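Local atomic coordinates of retinol dehydratase (Spodoptera frugiperda, PDB entry 1FMJ), a protein that binds retinol and adenosine 3',5'-diphosphate and acts as a dehydratase built on a sulfotransferase fold, with a helical lid. Residues L82-E87 with E93-Y98. Residues are numbered along the deposited sequence; the frame is centred on the assembly and turned at random.
Sequences LVWLIE and EAAKTY
The methyl of Ala-95 is the bump that settles into the shallow groove where Leu-85 and Trp-84 adjoin, side by side on the helix. Leu-85 CD2 meets Ala-95 CB at 3.5 Å, and Trp-84 CZ3 lies 4.0 Å from the same methyl. With CG anti to the backbone N (chi1 -158°), the Trp-84 ring swings its six-membered end toward the 3-10 turn 94-96. There CZ3 comes within 3.8 Å of Ala-95 N in an oblique approach, and Ala-94 CB sits in plane at the ring edge, 3.9 Å from CH2. The short side chains of Ala-94 and Ala-95 let the Trp-84 ring reach the turn's backbone, while Leu-85 meets only the Ala-95 methyl; the side-chain contacts are apolar. Arg-102 makes a cation-pi contact with the indole and Phe-160 meets it ring to ring, while Leu-85 also packs on Leu-278 and His-281 of helix 272-281. Replacing Trp-84 with an alanine would probably open a gap beside Ala-94 and Ala-95 and deprive Arg-102 of its aromatic partner. The loop that leaves helix 76-87 doubles back and lays its 3-10 turn against the helix's last turns, just after strand 66-70 of the parallel sheet in this P-loop-type sulfotransferase fold.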
ATOM      1  N   LEU A  82       7.620 -12.701   1.738  1.00 19.77           N
ATOM      2  CA  LEU A  82       8.435 -13.511   0.842  1.00 20.31           C
ATOM      3  C   LEU A  82       9.831 -12.909   0.733  1.00 19.34           C
ATOM      4  O   LEU A  82      10.835 -13.594   0.936  1.00 18.81           O
ATOM      5  CB  LEU A  82       7.807 -13.568  -0.553  1.00 19.83           C
ATOM      6  CG  LEU A  82       6.489 -14.321  -0.695  1.00 22.06           C
ATOM      7  CD1 LEU A  82       5.961 -14.172  -2.127  1.00 22.84           C
ATOM      8  CD2 LEU A  82       6.703 -15.781  -0.346  1.00 20.83           C
ATOM      9  N   VAL A  83       9.875 -11.618   0.410  1.00 18.07           N
ATOM     10  CA  VAL A  83      11.129 -10.891   0.252  1.00 17.05           C
ATOM     11  C   VAL A  83      11.999 -10.906   1.509  1.00 17.89           C
ATOM     12  O   VAL A  83      13.220 -11.001   1.418  1.00 18.38           O
ATOM     13  CB  VAL A  83      10.860  -9.412  -0.151  1.00 17.05           C
ATOM     14  CG1 VAL A  83      12.140  -8.592  -0.061  1.00 16.72           C
ATOM     15  CG2 VAL A  83      10.301  -9.348  -1.565  1.00 16.80           C
ATOM     16  N   TRP A  84      11.387 -10.811   2.683  1.00 18.88           N
ATOM     17  CA  TRP A  84      12.176 -10.795   3.903  1.00 20.68           C
ATOM     18  C   TRP A  84      12.774 -12.157   4.183  1.00 21.32           C
ATOM     19  O   TRP A  84      13.946 -12.266   4.517  1.00 22.04           O
ATOM     20  CB  TRP A  84      11.336 -10.363   5.108  1.00 20.14           C
ATOM     21  CG  TRP A  84      12.170  -9.829   6.244  1.00 21.19           C
ATOM     22  CD1 TRP A  84      12.593  -8.539   6.418  1.00 20.15           C
ATOM     23  CD2 TRP A  84      12.702 -10.576   7.345  1.00 22.16           C
ATOM     24  NE1 TRP A  84      13.353  -8.439   7.559  1.00 21.66           N
ATOM     25  CE2 TRP A  84      13.435  -9.671   8.149  1.00 21.96           C
ATOM     26  CE3 TRP A  84      12.631 -11.921   7.733  1.00 22.82           C
ATOM     27  CZ2 TRP A  84      14.092 -10.068   9.322  1.00 22.41           C
ATOM     28  CZ3 TRP A  84      13.287 -12.317   8.902  1.00 22.71           C
ATOM     29  CH2 TRP A  84      14.006 -11.390   9.680  1.00 22.73           C
ATOM     30  N   LEU A  85      11.965 -13.197   4.056  1.00 22.15           N
ATOM     31  CA  LEU A  85      12.450 -14.547   4.317  1.00 23.31           C
ATOM     32  C   LEU A  85      13.552 -14.945   3.348  1.00 24.27           C
ATOM     33  O   LEU A  85      14.547 -15.550   3.747  1.00 23.63           O
ATOM     34  CB  LEU A  85      11.293 -15.550   4.241  1.00 23.12           C
ATOM     35  CG  LEU A  85      10.367 -15.500   5.460  1.00 23.93           C
ATOM     36  CD1 LEU A  85       9.091 -16.302   5.220  1.00 22.73           C
ATOM     37  CD2 LEU A  85      11.133 -16.030   6.670  1.00 23.58           C
ATOM     38  N   ILE A  86      13.374 -14.590   2.077  1.00 24.74           N
ATOM     39  CA  ILE A  86      14.350 -14.918   1.047  1.00 26.39           C
ATOM     40  C   ILE A  86      15.680 -14.193   1.251  1.00 27.17           C
ATOM     41  O   ILE A  86      16.742 -14.763   1.016  1.00 28.38           O
ATOM     42  CB  ILE A  86      13.792 -14.598  -0.354  1.00 25.99           C
ATOM     43  CG1 ILE A  86      12.559 -15.471  -0.614  1.00 26.70           C
ATOM     44  CG2 ILE A  86      14.869 -14.835  -1.416  1.00 27.23           C
ATOM     45  CD1 ILE A  86      11.908 -15.269  -1.971  1.00 27.79           C
ATOM     46  N   GLU A  87      15.619 -12.937   1.684  1.00 28.21           N
ATOM     47  CA  GLU A  87      16.829 -12.164   1.932  1.00 28.05           C
ATOM     48  C   GLU A  87      17.464 -12.600   3.248  1.00 28.38           C
ATOM     49  O   GLU A  87      18.639 -12.342   3.484  1.00 28.81           O
ATOM     50  CB  GLU A  87      16.515 -10.661   2.000  1.00 28.34           C
ATOM     51  CG  GLU A  87      15.979 -10.046   0.715  1.00 29.06           C
ATOM     52  CD  GLU A  87      17.022  -9.973  -0.384  1.00 30.32           C
ATOM     53  OE1 GLU A  87      17.771 -10.954  -0.557  1.00 30.26           O
ATOM     54  OE2 GLU A  87      17.083  -8.944  -1.089  1.00 29.99           O
ATOM     55  N   GLU A  93      11.844 -18.355  12.128  1.00 34.19           N
ATOM     56  CA  GLU A  93      11.851 -18.025  13.544  1.00 34.69           C
ATOM     57  C   GLU A  93      12.009 -16.521  13.734  1.00 34.42           C
ATOM     58  O   GLU A  93      11.281 -15.905  14.513  1.00 35.92           O
ATOM     59  CB  GLU A  93      12.988 -18.768  14.247  1.00 36.32           C
ATOM     60  CG  GLU A  93      12.843 -18.813  15.748  1.00 38.45           C
ATOM     61  CD  GLU A  93      11.483 -19.332  16.175  1.00 39.51           C
ATOM     62  OE1 GLU A  93      11.063 -20.396  15.670  1.00 41.30           O
ATOM     63  OE2 GLU A  93      10.833 -18.674  17.015  1.00 40.47           O
ATOM     64  N   ALA A  94      12.958 -15.933  13.012  1.00 33.61           N
ATOM     65  CA  ALA A  94      13.212 -14.499  13.096  1.00 32.53           C
ATOM     66  C   ALA A  94      12.069 -13.702  12.458  1.00 31.52           C
ATOM     67  O   ALA A  94      11.802 -12.568  12.854  1.00 30.87           O
ATOM     68  CB  ALA A  94      14.525 -14.166  12.412  1.00 31.23           C
ATOM     69  N   ALA A  95      11.399 -14.301  11.477  1.00 30.91           N
ATOM     70  CA  ALA A  95      10.283 -13.644  10.796  1.00 30.71           C
ATOM     71  C   ALA A  95       9.054 -13.506  11.703  1.00 30.47           C
ATOM     72  O   ALA A  95       8.012 -12.987  11.285  1.00 30.25           O
ATOM     73  CB  ALA A  95       9.917 -14.415   9.540  1.00 29.74           C
ATOM     74  N   LYS A  96       9.174 -13.958  12.946  1.00 29.86           N
ATOM     75  CA  LYS A  96       8.053 -13.866  13.870  1.00 29.48           C
ATOM     76  C   LYS A  96       7.901 -12.464  14.446  1.00 28.74           C
ATOM     77  O   LYS A  96       6.901 -12.157  15.092  1.00 27.87           O
ATOM     78  CB  LYS A  96       8.197 -14.900  14.989  1.00 29.88           C
ATOM     79  CG  LYS A  96       8.124 -16.336  14.480  1.00 30.18           C
ATOM     80  CD  LYS A  96       8.207 -17.343  15.611  1.00 31.71           C
ATOM     81  CE  LYS A  96       8.149 -18.777  15.080  1.00 32.89           C
ATOM     82  NZ  LYS A  96       8.131 -19.786  16.184  1.00 34.10           N
ATOM     83  N   THR A  97       8.891 -11.609  14.220  1.00 27.87           N
ATOM     84  CA  THR A  97       8.792 -10.244  14.716  1.00 26.95           C
ATOM     85  C   THR A  97       7.765  -9.527  13.843  1.00 26.41           C
ATOM     86  O   THR A  97       7.547  -9.909  12.690  1.00 25.48           O
ATOM     87  CB  THR A  97      10.146  -9.501  14.631  1.00 27.70           C
ATOM     88  OG1 THR A  97      11.057 -10.054  15.585  1.00 26.34           O
ATOM     89  CG2 THR A  97       9.969  -8.028  14.939  1.00 26.96           C
ATOM     90  N   TYR A  98       7.129  -8.499  14.395  1.00 25.27           N
ATOM     91  CA  TYR A  98       6.125  -7.741  13.657  1.00 25.72           C
ATOM     92  C   TYR A  98       6.657  -7.173  12.336  1.00 25.37           C
ATOM     93  O   TYR A  98       7.711  -6.539  12.290  1.00 24.19           O
ATOM     94  CB  TYR A  98       5.574  -6.606  14.529  1.00 26.09           C
ATOM     95  CG  TYR A  98       4.756  -7.092  15.713  1.00 26.85           C
ATOM     96  CD1 TYR A  98       5.146  -6.810  17.023  1.00 27.93           C
ATOM     97  CD2 TYR A  98       3.600  -7.849  15.519  1.00 27.78           C
ATOM     98  CE1 TYR A  98       4.405  -7.275  18.120  1.00 28.80           C
ATOM     99  CE2 TYR A  98       2.847  -8.323  16.605  1.00 28.25           C
ATOM    100  CZ  TYR A  98       3.256  -8.033  17.903  1.00 29.29           C
ATOM    101  OH  TYR A  98       2.529  -8.519  18.973  1.00 29.00           O
TER